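Local atomic coordinates of TRAP dicarboxylate transporter, DctP subunit (Ochrobactrum anthropi, PDB entry 4P47), a protein that probably captures a small organic solute, perhaps a dicarboxylate, in the periplasm and delivers it to a TRAP-type membrane transporter. Residues A[121-125]-A[126-130]; A[194-197]-A[198-201]; A[211-214]-A[215-219]; A[300-303]-A[304-308]. All coordinates share one frame; numbering follows the deposited sequence.

Contact 1 (A[121-125]-A[126-130]); sequences DKVMD and GPFGT
Val123 sends CG1 anti to the backbone N (chi1 177°) and Phe128 sets its CG likewise (chi1 170°), which brings methyl and ring together across a helix-to-helix junction in which helix 117-125 gives way to helix 127-133 with Gly126 as N-cap. CG1 of Val123 reaches CD2 of Phe128 at 3.7 Å, approaching the ring obliquely. Met124, bent at both chi2 and chi3, runs alongside Phe128 and places SD in the ring plane, 3.8 Å from CE2: an edge-on Met-aromatic contact. Leu327 of helix 321-336 touches both Val123 and Phe128, while Val108 touches Met124 and Phe128.

Gly126 N gives Val123 O a weak bond of 3.4 Å. A water bridges Val123 O and Phe128 N, donating to the first and accepting from the second, while Pro127 has no N-H to give. Because Gly129 lacks a side chain, its CA can come within 3.2 Å of Met124 O in a CA-H...O contact. A second water donates to both Met124 O and Thr130 OG1. The Thr130 hydroxyl turns back over its own helix turn, its OG1 donating to Gly126 O at 3.0 Å from above the carbonyl plane.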
ATOM      1  N   ASP A 121      -8.035  -4.980   5.796  1.00  8.12           N
ATOM      2  CA  ASP A 121      -8.575  -4.070   6.802  1.00 10.34           C
ATOM      3  C   ASP A 121      -8.569  -4.719   8.181  1.00  9.86           C
ATOM      4  O   ASP A 121      -8.259  -4.070   9.176  1.00  9.90           O
ATOM      5  CB  ASP A 121     -10.032  -3.695   6.487  1.00 10.58           C
ATOM      6  CG  ASP A 121     -10.188  -2.913   5.208  1.00  8.66           C
ATOM      7  OD1 ASP A 121      -9.172  -2.465   4.627  1.00  8.90           O
ATOM      8  OD2 ASP A 121     -11.366  -2.726   4.798  1.00  9.37           O
ATOM      9  N   LYS A 122      -8.973  -5.980   8.243  1.00 10.00           N
ATOM     10  CA  LYS A 122      -9.056  -6.695   9.516  1.00 13.88           C
ATOM     11  C   LYS A 122      -7.688  -6.699  10.185  1.00 10.53           C
ATOM     12  O   LYS A 122      -7.557  -6.431  11.385  1.00 14.30           O
ATOM     13  CB  LYS A 122      -9.521  -8.144   9.313  1.00 17.29           C
ATOM     14  CG  LYS A 122     -10.991  -8.335   8.972  1.00 24.22           C
ATOM     15  CD  LYS A 122     -11.238  -9.771   8.487  1.00 25.32           C
ATOM     16  CE  LYS A 122     -12.638 -10.256   8.833  1.00 41.08           C
ATOM     17  NZ  LYS A 122     -12.952 -11.551   8.160  1.00 40.97           N
ATOM     18  N   VAL A 123      -6.663  -7.018   9.411  1.00 10.19           N
ATOM     19  CA  VAL A 123      -5.330  -7.162   9.970  1.00  9.12           C
ATOM     20  C   VAL A 123      -4.690  -5.787  10.231  1.00 10.55           C
ATOM     21  O   VAL A 123      -4.099  -5.563  11.286  1.00  9.20           O
ATOM     22  CB  VAL A 123      -4.453  -8.072   9.094  1.00 10.70           C
ATOM     23  CG1 VAL A 123      -3.044  -8.163   9.648  1.00 12.26           C
ATOM     24  CG2 VAL A 123      -5.062  -9.459   9.016  1.00 12.11           C
ATOM     25  N   MET A 124      -4.830  -4.831   9.318  1.00  8.91           N
ATOM     26  CA  MET A 124      -4.199  -3.520   9.551  1.00  8.61           C
ATOM     27  C   MET A 124      -4.855  -2.751  10.698  1.00  7.92           C
ATOM     28  O   MET A 124      -4.193  -2.019  11.439  1.00  8.05           O
ATOM     29  CB  MET A 124      -4.201  -2.647   8.299  1.00  8.97           C
ATOM     30  CG  MET A 124      -3.427  -3.232   7.135  1.00  8.87           C
ATOM     31  SD  MET A 124      -1.733  -3.763   7.518  1.00  9.34           S
ATOM     32  CE  MET A 124      -1.020  -2.240   8.140  1.00  8.38           C
ATOM     33  N   ASP A 125      -6.173  -2.895  10.844  1.00  8.66           N
ATOM     34  CA  ASP A 125      -6.913  -2.158  11.880  1.00  8.95           C
ATOM     35  C   ASP A 125      -6.870  -2.848  13.239  1.00 10.26           C
ATOM     36  O   ASP A 125      -7.265  -2.260  14.241  1.00 13.04           O
ATOM     37  CB  ASP A 125      -8.368  -1.927  11.459  1.00  8.45           C
ATOM     38  CG  ASP A 125      -8.493  -1.058  10.217  1.00  7.78           C
ATOM     39  OD1 ASP A 125      -7.482  -0.432   9.775  1.00  7.86           O
ATOM     40  OD2 ASP A 125      -9.616  -1.012   9.673  1.00 10.21           O
ATOM     41  N   GLY A 126      -6.362  -4.067  13.263  1.00 11.33           N
ATOM     42  CA  GLY A 126      -6.228  -4.841  14.486  1.00 12.05           C
ATOM     43  C   GLY A 126      -4.851  -4.739  15.115  1.00 10.47           C
ATOM     44  O   GLY A 126      -4.092  -3.814  14.845  1.00 10.51           O
ATOM     45  N   PRO A 127      -4.513  -5.683  15.990  1.00 11.20           N
ATOM     46  CA  PRO A 127      -3.277  -5.603  16.759  1.00  9.87           C
ATOM     47  C   PRO A 127      -2.022  -5.468  15.885  1.00 10.53           C
ATOM     48  O   PRO A 127      -1.098  -4.736  16.256  1.00 10.99           O
ATOM     49  CB  PRO A 127      -3.292  -6.915  17.563  1.00 11.50           C
ATOM     50  CG  PRO A 127      -4.753  -7.172  17.756  1.00 18.87           C
ATOM     51  CD  PRO A 127      -5.377  -6.777  16.461  1.00 13.01           C
ATOM     52  N   PHE A 128      -1.971  -6.147  14.743  1.00  9.13           N
ATOM     53  CA  PHE A 128      -0.790  -6.047  13.900  1.00  9.49           C
ATOM     54  C   PHE A 128      -0.495  -4.585  13.539  1.00  8.93           C
ATOM     55  O   PHE A 128       0.606  -4.067  13.756  1.00  9.56           O
ATOM     56  CB  PHE A 128      -0.964  -6.871  12.632  1.00  8.58           C
ATOM     57  CG  PHE A 128       0.109  -6.622  11.606  1.00  8.57           C
ATOM     58  CD1 PHE A 128       1.416  -7.036  11.827  1.00  9.57           C
ATOM     59  CD2 PHE A 128      -0.186  -5.977  10.422  1.00  9.10           C
ATOM     60  CE1 PHE A 128       2.400  -6.800  10.885  1.00  9.18           C
ATOM     61  CE2 PHE A 128       0.784  -5.753   9.472  1.00  8.41           C
ATOM     62  CZ  PHE A 128       2.079  -6.155   9.703  1.00 10.81           C
ATOM     63  N   GLY A 129      -1.486  -3.904  12.976  1.00  8.91           N
ATOM     64  CA  GLY A 129      -1.282  -2.522  12.575  1.00  8.69           C
ATOM     65  C   GLY A 129      -1.086  -1.591  13.755  1.00  8.49           C
ATOM     66  O   GLY A 129      -0.316  -0.626  13.699  1.00  8.42           O
ATOM     67  N   THR A 130      -1.824  -1.855  14.829  1.00  8.44           N
ATOM     68  CA  THR A 130      -1.777  -1.022  16.012  1.00  8.95           C
ATOM     69  C   THR A 130      -0.420  -1.086  16.698  1.00 11.27           C
ATOM     70  O   THR A 130       0.151  -0.070  17.086  1.00 10.92           O
ATOM     71  CB  THR A 130      -2.905  -1.418  16.962  1.00 10.36           C
ATOM     72  OG1 THR A 130      -4.160  -1.232  16.287  1.00 11.47           O
ATOM     73  CG2 THR A 130      -2.879  -0.576  18.243  1.00 13.65           C
TER
HETATM   74  O   HOH W   1      -4.102  -7.423  13.403  1.00 15.56           O
HETATM   75  O   HOH W   2      -4.225  -0.176  13.506  1.00 11.12           O

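Contact 2 (A[194-197]-A[198-201])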
ATOM      1  N   LEU A 194      14.604  -0.080 -12.980  1.00  8.90           N
ATOM      2  CA  LEU A 194      14.413   0.911 -14.014  1.00  9.56           C
ATOM      3  C   LEU A 194      13.605   2.077 -13.486  1.00  7.99           C
ATOM      4  O   LEU A 194      12.582   1.855 -12.855  1.00  7.88           O
ATOM      5  CB  LEU A 194      13.677   0.296 -15.204  1.00 12.98           C
ATOM      6  CG  LEU A 194      13.626   1.169 -16.456  1.00 14.14           C
ATOM      7  CD1 LEU A 194      15.004   1.240 -17.085  1.00 13.80           C
ATOM      8  CD2 LEU A 194      12.615   0.624 -17.426  1.00 14.69           C
ATOM      9  N   PRO A 195      14.058   3.323 -13.743  1.00  8.28           N
ATOM     10  CA  PRO A 195      13.231   4.472 -13.360  1.00  9.70           C
ATOM     11  C   PRO A 195      11.848   4.414 -13.998  1.00 10.58           C
ATOM     12  O   PRO A 195      11.698   4.042 -15.165  1.00  9.43           O
ATOM     13  CB  PRO A 195      14.026   5.668 -13.896  1.00  9.55           C
ATOM     14  CG  PRO A 195      15.442   5.176 -13.948  1.00 11.58           C
ATOM     15  CD  PRO A 195      15.338   3.741 -14.337  1.00 10.88           C
ATOM     16  N   TYR A 196      10.830   4.758 -13.230  1.00  8.91           N
ATOM     17  CA  TYR A 196       9.460   4.588 -13.682  1.00  9.42           C
ATOM     18  C   TYR A 196       9.186   5.299 -15.014  1.00  8.50           C
ATOM     19  O   TYR A 196       8.454   4.780 -15.871  1.00  8.88           O
ATOM     20  CB  TYR A 196       8.470   5.086 -12.628  1.00  9.05           C
ATOM     21  CG  TYR A 196       7.036   4.733 -12.930  1.00  8.58           C
ATOM     22  CD1 TYR A 196       6.563   3.462 -12.662  1.00  9.56           C
ATOM     23  CD2 TYR A 196       6.154   5.656 -13.469  1.00 11.21           C
ATOM     24  CE1 TYR A 196       5.268   3.116 -12.927  1.00 10.16           C
ATOM     25  CE2 TYR A 196       4.839   5.309 -13.743  1.00 11.22           C
ATOM     26  CZ  TYR A 196       4.406   4.034 -13.465  1.00  9.56           C
ATOM     27  OH  TYR A 196       3.096   3.634 -13.695  1.00 12.17           O
ATOM     28  N   THR A 197       9.781   6.472 -15.195  1.00  9.88           N
ATOM     29  CA  THR A 197       9.534   7.265 -16.386  1.00 10.42           C
ATOM     30  C   THR A 197      10.028   6.572 -17.662  1.00 10.99           C
ATOM     31  O   THR A 197       9.580   6.906 -18.766  1.00 12.31           O
ATOM     32  CB  THR A 197      10.146   8.676 -16.226  1.00 12.16           C
ATOM     33  OG1 THR A 197       9.627   9.546 -17.227  1.00 17.55           O
ATOM     34  CG2 THR A 197      11.626   8.648 -16.288  1.00 11.03           C
ATOM     35  N   GLU A 198      10.921   5.598 -17.528  1.00  8.01           N
ATOM     36  CA  GLU A 198      11.457   4.876 -18.671  1.00  8.80           C
ATOM     37  C   GLU A 198      10.729   3.563 -18.958  1.00  8.37           C
ATOM     38  O   GLU A 198      10.986   2.910 -19.971  1.00 10.16           O
ATOM     39  CB  GLU A 198      12.946   4.595 -18.468  1.00  8.70           C
ATOM     40  CG  GLU A 198      13.760   5.875 -18.402  1.00 11.28           C
ATOM     41  CD  GLU A 198      15.212   5.678 -18.072  1.00 19.36           C
ATOM     42  OE1 GLU A 198      15.644   4.553 -17.757  1.00 17.83           O
ATOM     43  OE2 GLU A 198      15.930   6.694 -18.105  1.00 31.10           O
ATOM     44  N   LEU A 199       9.803   3.187 -18.078  1.00  7.66           N
ATOM     45  CA  LEU A 199       9.217   1.859 -18.085  1.00  8.00           C
ATOM     46  C   LEU A 199       8.319   1.579 -19.294  1.00  8.95           C
ATOM     47  O   LEU A 199       8.436   0.523 -19.902  1.00  8.11           O
ATOM     48  CB  LEU A 199       8.457   1.618 -16.767  1.00  8.59           C
ATOM     49  CG  LEU A 199       7.830   0.231 -16.554  1.00  8.77           C
ATOM     50  CD1 LEU A 199       8.797  -0.898 -16.870  1.00  9.19           C
ATOM     51  CD2 LEU A 199       7.307   0.126 -15.117  1.00  9.81           C
ATOM     52  N   TYR A 200       7.418   2.493 -19.645  1.00  8.71           N
ATOM     53  CA  TYR A 200       6.570   2.276 -20.822  1.00  8.64           C
ATOM     54  C   TYR A 200       7.418   1.916 -22.053  1.00  8.49           C
ATOM     55  O   TYR A 200       7.140   0.954 -22.780  1.00  7.90           O
ATOM     56  CB  TYR A 200       5.715   3.512 -21.133  1.00  9.20           C
ATOM     57  CG  TYR A 200       4.916   3.355 -22.413  1.00  9.88           C
ATOM     58  CD1 TYR A 200       5.515   3.583 -23.644  1.00 11.10           C
ATOM     59  CD2 TYR A 200       3.577   2.976 -22.392  1.00  8.65           C
ATOM     60  CE1 TYR A 200       4.817   3.421 -24.815  1.00 11.32           C
ATOM     61  CE2 TYR A 200       2.877   2.830 -23.567  1.00  9.45           C
ATOM     62  CZ  TYR A 200       3.510   3.059 -24.773  1.00 10.17           C
ATOM     63  OH  TYR A 200       2.802   2.903 -25.953  1.00 13.71           O
ATOM     64  N   THR A 201       8.472   2.690 -22.288  1.00  7.96           N
ATOM     65  CA  THR A 201       9.268   2.515 -23.498  1.00  8.08           C
ATOM     66  C   THR A 201      10.097   1.242 -23.418  1.00  7.89           C
ATOM     67  O   THR A 201      10.267   0.550 -24.423  1.00  8.91           O
ATOM     68  CB  THR A 201      10.171   3.733 -23.791  1.00 10.34           C
ATOM     69  OG1 THR A 201       9.383   4.929 -23.757  1.00 11.97           O
ATOM     70  CG2 THR A 201      10.805   3.607 -25.151  1.00 10.12           C
TER
HETATM   71  O   HOH W   3       6.617   4.660 -17.931  1.00 14.46           O
HETATM   72  O   HOH W   4       8.840   5.501 -21.085  1.00 11.13           O
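Leu194, just ahead of helix 196-205, spreads its two methyls over the opening turn: CD1 lies 3.4 Å from Glu198 OE1, and CD2 packs 3.7 Å from Leu199 CA. Pro195 continues this apolar ledge, its CD 3.5 Å from the same Glu198 OE1, so the carboxylate end of an extended side chain rests against hydrocarbon of both residues. Cutting Leu194 back to an alanine is likely to open a gap beside Leu199 and leave the Glu198 side chain freer to swing. Pro195 also starts the helical bonding, since its O accepts from Glu198 N at 2.9 Å. Tyr196 O does the same for Leu199 N at 3.0 Å, as suits a tight first turn with i to i+3 bonds, and Tyr196 CD1 meets Leu199 CD2 obliquely. The i+4 partner of Tyr196 O, Tyr200 N, is reached through a water that donates to that oxygen. Thr197 O is tied to Thr201 N by another such water, and Thr197 CG2, placed between backbone N and carbonyl carbon (OG1 chi1 -166°), comes 4.1 Å from Glu198 CG. Tyr196 and Leu199 seat the helix start on the sheet: both touch Arg173 of strand 171-173, and on strand 210-213 Tyr196 packs against Asn213 and Leu199 against Gln211.

Contact 3 (A[211-214]-A[215-219])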
ATOM      1  N   GLN A 211       6.110  -5.966 -15.576  1.00  6.04           N
ATOM      2  CA  GLN A 211       6.305  -5.066 -14.456  1.00  6.73           C
ATOM      3  C   GLN A 211       5.284  -5.408 -13.396  1.00  5.55           C
ATOM      4  O   GLN A 211       4.249  -6.020 -13.675  1.00  5.87           O
ATOM      5  CB  GLN A 211       6.230  -3.583 -14.897  1.00  5.77           C
ATOM      6  CG  GLN A 211       4.904  -3.183 -15.513  1.00  6.21           C
ATOM      7  CD  GLN A 211       3.857  -2.789 -14.492  1.00  7.06           C
ATOM      8  OE1 GLN A 211       4.137  -2.031 -13.556  1.00  7.58           O
ATOM      9  NE2 GLN A 211       2.638  -3.275 -14.673  1.00  6.89           N
ATOM     10  N   GLU A 212       5.615  -5.044 -12.172  1.00  5.93           N
ATOM     11  CA  GLU A 212       4.738  -5.283 -11.041  1.00  5.90           C
ATOM     12  C   GLU A 212       4.363  -3.953 -10.385  1.00  5.92           C
ATOM     13  O   GLU A 212       5.213  -3.106 -10.126  1.00  6.88           O
ATOM     14  CB  GLU A 212       5.390  -6.263 -10.033  1.00  5.61           C
ATOM     15  CG  GLU A 212       6.679  -5.768  -9.362  1.00  6.71           C
ATOM     16  CD  GLU A 212       6.440  -4.951  -8.107  1.00  6.06           C
ATOM     17  OE1 GLU A 212       5.404  -5.189  -7.417  1.00  6.43           O
ATOM     18  OE2 GLU A 212       7.301  -4.113  -7.761  1.00  6.16           O
ATOM     19  N   ASN A 213       3.069  -3.757 -10.156  1.00  5.97           N
ATOM     20  CA  ASN A 213       2.529  -2.480  -9.691  1.00  6.93           C
ATOM     21  C   ASN A 213       1.034  -2.657  -9.453  1.00  6.49           C
ATOM     22  O   ASN A 213       0.445  -3.653  -9.879  1.00  5.78           O
ATOM     23  CB  ASN A 213       2.744  -1.331 -10.714  1.00  6.67           C
ATOM     24  CG  ASN A 213       3.997  -0.513 -10.448  1.00  8.21           C
ATOM     25  OD1 ASN A 213       4.232  -0.048  -9.333  1.00  8.65           O
ATOM     26  ND2 ASN A 213       4.798  -0.315 -11.484  1.00  7.05           N
ATOM     27  N   PRO A 214       0.406  -1.661  -8.823  1.00  6.15           N
ATOM     28  CA  PRO A 214      -1.066  -1.673  -8.767  1.00  7.34           C
ATOM     29  C   PRO A 214      -1.723  -1.577 -10.134  1.00  7.45           C
ATOM     30  O   PRO A 214      -1.101  -1.199 -11.127  1.00  7.21           O
ATOM     31  CB  PRO A 214      -1.404  -0.450  -7.909  1.00  9.33           C
ATOM     32  CG  PRO A 214      -0.144  -0.166  -7.126  1.00  9.12           C
ATOM     33  CD  PRO A 214       0.963  -0.510  -8.094  1.00  7.04           C
ATOM     34  N   ASN A 215      -2.989  -1.962 -10.198  1.00  6.96           N
ATOM     35  CA  ASN A 215      -3.729  -1.931 -11.434  1.00  7.09           C
ATOM     36  C   ASN A 215      -3.846  -0.533 -12.043  1.00  7.41           C
ATOM     37  O   ASN A 215      -3.835  -0.402 -13.266  1.00  7.47           O
ATOM     38  CB  ASN A 215      -5.144  -2.471 -11.209  1.00  8.17           C
ATOM     39  CG  ASN A 215      -5.173  -3.946 -10.891  1.00  9.66           C
ATOM     40  OD1 ASN A 215      -4.241  -4.690 -11.207  1.00  9.61           O
ATOM     41  ND2 ASN A 215      -6.248  -4.373 -10.228  1.00 11.35           N
ATOM     42  N   ALA A 216      -3.954   0.506 -11.209  1.00  7.83           N
ATOM     43  CA  ALA A 216      -4.216   1.845 -11.713  1.00  7.64           C
ATOM     44  C   ALA A 216      -3.138   2.258 -12.680  1.00  8.45           C
ATOM     45  O   ALA A 216      -3.419   2.947 -13.661  1.00  8.73           O
ATOM     46  CB  ALA A 216      -4.307   2.844 -10.577  1.00 11.34           C
ATOM     47  N   ASN A 217      -1.908   1.830 -12.427  1.00  7.83           N
ATOM     48  CA  ASN A 217      -0.788   2.213 -13.268  1.00  6.79           C
ATOM     49  C   ASN A 217      -0.960   1.724 -14.696  1.00  7.91           C
ATOM     50  O   ASN A 217      -0.480   2.361 -15.628  1.00  7.87           O
ATOM     51  CB  ASN A 217       0.510   1.642 -12.700  1.00  8.25           C
ATOM     52  CG  ASN A 217       0.796   2.114 -11.292  1.00  9.27           C
ATOM     53  OD1 ASN A 217       0.033   1.855 -10.363  1.00 10.74           O
ATOM     54  ND2 ASN A 217       1.933   2.784 -11.118  1.00 10.96           N
ATOM     55  N   ILE A 218      -1.615   0.581 -14.883  1.00  7.76           N
ATOM     56  CA  ILE A 218      -1.801   0.034 -16.218  1.00  6.86           C
ATOM     57  C   ILE A 218      -2.571   1.026 -17.086  1.00  8.40           C
ATOM     58  O   ILE A 218      -2.245   1.233 -18.259  1.00  8.82           O
ATOM     59  CB  ILE A 218      -2.522  -1.333 -16.167  1.00  6.78           C
ATOM     60  CG1 ILE A 218      -1.664  -2.337 -15.402  1.00  7.22           C
ATOM     61  CG2 ILE A 218      -2.820  -1.842 -17.586  1.00  9.55           C
ATOM     62  CD1 ILE A 218      -2.372  -3.611 -14.989  1.00  7.45           C
ATOM     63  N   ILE A 219      -3.601   1.633 -16.509  1.00  9.21           N
ATOM     64  CA  ILE A 219      -4.356   2.655 -17.216  1.00 10.86           C
ATOM     65  C   ILE A 219      -3.581   3.976 -17.282  1.00 11.70           C
ATOM     66  O   ILE A 219      -3.418   4.540 -18.372  1.00 12.45           O
ATOM     67  CB  ILE A 219      -5.725   2.854 -16.563  1.00  9.98           C
ATOM     68  CG1 ILE A 219      -6.581   1.577 -16.701  1.00 12.64           C
ATOM     69  CG2 ILE A 219      -6.409   4.088 -17.151  1.00 13.42           C
ATOM     70  CD1 ILE A 219      -6.950   1.174 -18.105  1.00 15.55           C
TER
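Strand 210-213 runs by way of Pro214 and Asn215 toward helix 216-220, and at this strand-to-helix turn Asn213 and Asn217 bring their side-chain amides together. The two planes are stacked, only 4° apart, with Asn213 CB 4.0 Å from Asn217 CG, although the side chains themselves cross at about a right angle. Gln211 steadies Asn213: ND2 of Asn213 donates to OE1 of Gln211 at 2.8 Å, nearly in line with the acceptor's C=O (179°) and close to the Asn213 amide plane. That bond helps to set the rotation of the stacked Asn213 amide. Pro214 fills the corner, its CD 4.1 Å from Asn217 CG. Its carbonyl accepts a weak bond from Asn217 N at 3.4 Å, followed by the firmer Ile218 N to Asn215 O bond of 2.9 Å. With a glycine in place of Asn217, the Asn213 amide would probably lose its stacking mate and a gap would open beside the Pro214 ring. Asn215 bonds Asn153 through OD1 and Asp279 through ND2, and Gln211 NE2 bonds Thr155, so the turn is tied to strand 141-156 and helix 254-288. Strand 210-213 lies between strands 141-156 and 171-173, which makes this turn a strand-to-helix connection leaving the mixed sheet of the solute-binding fold.

Contact 4 (A[300-303]-A[304-308])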
ATOM      1  N   GLU A 300      -3.626 -21.836  -5.427  1.00 10.56           N
ATOM      2  CA  GLU A 300      -2.469 -21.457  -6.205  1.00 10.34           C
ATOM      3  C   GLU A 300      -1.660 -20.350  -5.490  1.00  9.66           C
ATOM      4  O   GLU A 300      -0.434 -20.368  -5.498  1.00 10.77           O
ATOM      5  CB  GLU A 300      -2.887 -21.013  -7.593  1.00 13.58           C
ATOM      6  CG  GLU A 300      -1.727 -20.567  -8.417  1.00 13.59           C
ATOM      7  CD  GLU A 300      -0.630 -21.615  -8.575  1.00 17.41           C
ATOM      8  OE1 GLU A 300      -0.941 -22.814  -8.751  1.00 25.29           O
ATOM      9  OE2 GLU A 300       0.556 -21.222  -8.561  1.00 18.47           O
ATOM     10  N   THR A 301      -2.349 -19.399  -4.867  1.00  8.55           N
ATOM     11  CA  THR A 301      -1.681 -18.405  -4.039  1.00  8.36           C
ATOM     12  C   THR A 301      -0.876 -19.096  -2.950  1.00  8.77           C
ATOM     13  O   THR A 301       0.276 -18.733  -2.703  1.00  9.76           O
ATOM     14  CB  THR A 301      -2.694 -17.439  -3.426  1.00  8.22           C
ATOM     15  OG1 THR A 301      -3.290 -16.686  -4.488  1.00 10.04           O
ATOM     16  CG2 THR A 301      -2.006 -16.502  -2.430  1.00 10.39           C
ATOM     17  N   THR A 302      -1.466 -20.094  -2.305  1.00  9.51           N
ATOM     18  CA  THR A 302      -0.760 -20.806  -1.257  1.00 10.95           C
ATOM     19  C   THR A 302       0.481 -21.490  -1.814  1.00 10.50           C
ATOM     20  O   THR A 302       1.522 -21.527  -1.182  1.00  9.96           O
ATOM     21  CB  THR A 302      -1.700 -21.809  -0.583  1.00 11.82           C
ATOM     22  OG1 THR A 302      -2.681 -21.086   0.159  1.00 14.66           O
ATOM     23  CG2 THR A 302      -0.953 -22.774   0.362  1.00 14.91           C
ATOM     24  N   ARG A 303       0.367 -22.062  -3.001  1.00 10.18           N
ATOM     25  CA  ARG A 303       1.504 -22.713  -3.650  1.00 10.99           C
ATOM     26  C   ARG A 303       2.662 -21.718  -3.870  1.00 10.67           C
ATOM     27  O   ARG A 303       3.837 -22.045  -3.656  1.00 12.54           O
ATOM     28  CB  ARG A 303       1.041 -23.343  -4.978  1.00 15.23           C
ATOM     29  CG  ARG A 303       1.960 -24.371  -5.609  1.00 15.76           C
ATOM     30  CD  ARG A 303       1.265 -25.098  -6.803  1.00 13.58           C
ATOM     31  NE  ARG A 303       0.284 -26.080  -6.346  1.00 19.97           N
ATOM     32  CZ  ARG A 303       0.567 -27.351  -6.062  1.00 16.21           C
ATOM     33  NH1 ARG A 303      -0.383 -28.171  -5.635  1.00 20.92           N
ATOM     34  NH2 ARG A 303       1.798 -27.800  -6.208  1.00 20.86           N
ATOM     35  N   LEU A 304       2.333 -20.486  -4.267  1.00  9.97           N
ATOM     36  CA  LEU A 304       3.341 -19.437  -4.476  1.00  9.71           C
ATOM     37  C   LEU A 304       3.931 -18.985  -3.146  1.00  8.55           C
ATOM     38  O   LEU A 304       5.162 -18.904  -2.985  1.00  9.77           O
ATOM     39  CB  LEU A 304       2.740 -18.228  -5.203  1.00 10.14           C
ATOM     40  CG  LEU A 304       2.373 -18.513  -6.650  1.00  9.94           C
ATOM     41  CD1 LEU A 304       1.556 -17.370  -7.211  1.00 15.98           C
ATOM     42  CD2 LEU A 304       3.603 -18.754  -7.506  1.00 12.95           C
ATOM     43  N   ARG A 305       3.064 -18.761  -2.160  1.00  8.73           N
ATOM     44  CA  ARG A 305       3.505 -18.376  -0.834  1.00 10.98           C
ATOM     45  C   ARG A 305       4.479 -19.409  -0.259  1.00 10.64           C
ATOM     46  O   ARG A 305       5.536 -19.063   0.268  1.00 10.30           O
ATOM     47  CB  ARG A 305       2.302 -18.230   0.087  1.00 11.79           C
ATOM     48  CG  ARG A 305       2.657 -17.696   1.470  1.00 14.42           C
ATOM     49  CD  ARG A 305       1.443 -17.712   2.418  1.00 15.40           C
ATOM     50  NE  ARG A 305       0.351 -16.889   1.931  1.00 16.69           N
ATOM     51  CZ  ARG A 305      -0.826 -17.328   1.495  1.00 17.02           C
ATOM     52  NH1 ARG A 305      -1.132 -18.617   1.498  1.00 19.67           N
ATOM     53  NH2 ARG A 305      -1.717 -16.452   1.075  1.00 20.53           N
ATOM     54  N   ASP A 306       4.133 -20.685  -0.379  1.00  9.65           N
ATOM     55  CA  ASP A 306       4.966 -21.751   0.181  1.00 10.85           C
ATOM     56  C   ASP A 306       6.298 -21.846  -0.562  1.00 10.62           C
ATOM     57  O   ASP A 306       7.333 -22.120   0.041  1.00 12.61           O
ATOM     58  CB  ASP A 306       4.238 -23.099   0.163  1.00 13.97           C
ATOM     59  CG  ASP A 306       3.076 -23.157   1.160  1.00 17.91           C
ATOM     60  OD1 ASP A 306       2.979 -22.274   2.031  1.00 23.27           O
ATOM     61  OD2 ASP A 306       2.265 -24.098   1.062  1.00 28.50           O
ATOM     62  N   ALA A 307       6.292 -21.600  -1.867  1.00 10.95           N
ATOM     63  CA  ALA A 307       7.512 -21.668  -2.652  1.00 10.91           C
ATOM     64  C   ALA A 307       8.493 -20.568  -2.278  1.00 11.10           C
ATOM     65  O   ALA A 307       9.703 -20.751  -2.374  1.00 12.96           O
ATOM     66  CB  ALA A 307       7.199 -21.626  -4.149  1.00 11.76           C
ATOM     67  N   VAL A 308       7.988 -19.423  -1.833  1.00 10.25           N
ATOM     68  CA  VAL A 308       8.875 -18.319  -1.525  1.00 11.07           C
ATOM     69  C   VAL A 308       9.187 -18.203  -0.033  1.00  9.71           C
ATOM     70  O   VAL A 308      10.131 -17.519   0.355  1.00 10.23           O
ATOM     71  CB  VAL A 308       8.370 -16.952  -2.095  1.00 11.60           C
ATOM     72  CG1 VAL A 308       8.127 -17.081  -3.599  1.00 11.90           C
ATOM     73  CG2 VAL A 308       7.124 -16.459  -1.393  1.00 11.85           C
TER
HETATM   74  O   HOH W   5      -4.173 -18.430  -0.028  1.00 18.13           O
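Leu304, Thr302 and Arg305 carry most of this contact, which lies in a regular part of helix 298-312 with four i to i+4 bonds. Leu304 turns back along the helix toward Glu300, its CG 3.8 Å from Glu300 OE2 and its CB 3.5 Å from Thr301 O. Glu300 O also accepts the Leu304 N-H, and Thr301 O takes a nearly straight bond from Arg305 N at 2.8 Å (170°).

Arg305 leaves the helix with CG anti to the backbone N (chi1 -174°) and then bends at chi3 (-61°), which folds the guanidinium back over the preceding turn. There NH2 lies 3.5 Å from the Thr301 CG2 methyl, while Thr302 OG1 comes up at the guanidinium edge. A water in the plane of that group joins them, bonding Thr302 OG1 at 3.1 Å and accepting a weak bond from Arg305 NH2. The stronger partners are Pro298 O for the Thr302 hydroxyl and Phe112 O for Arg305 NH2. On its other branch Thr302 lies alongside Asp306, with CG2 3.5 Å from OD2.

Toward the protein, Leu304 packs on Phe112 and Leu296, both in loops, and Val308, farther along, meets Leu183 and Ala186 of helix 178-186.

Contact 2 lies at the surface, while contacts 1, 3 and 4 are each partly buried. Contact 4 stays inside one helix; contact 2 is the start of another, with two residues ahead of it. Contact 4 has direct i to i+4 backbone bonds where contact 2 has i to i+3 bonds and bridges i to i+4 by waters. Contact 1 joins two successive helices through sulfur, ring and methyl packing; contact 3 joins a strand to a helix through amides. Contacts 2 and 3, their centres about 13 Å apart, touch: the Tyr196 hydroxyl reaches the Asn217 amide in a probable hydrogen bond. Contact 1 lies across the chain's centre from both.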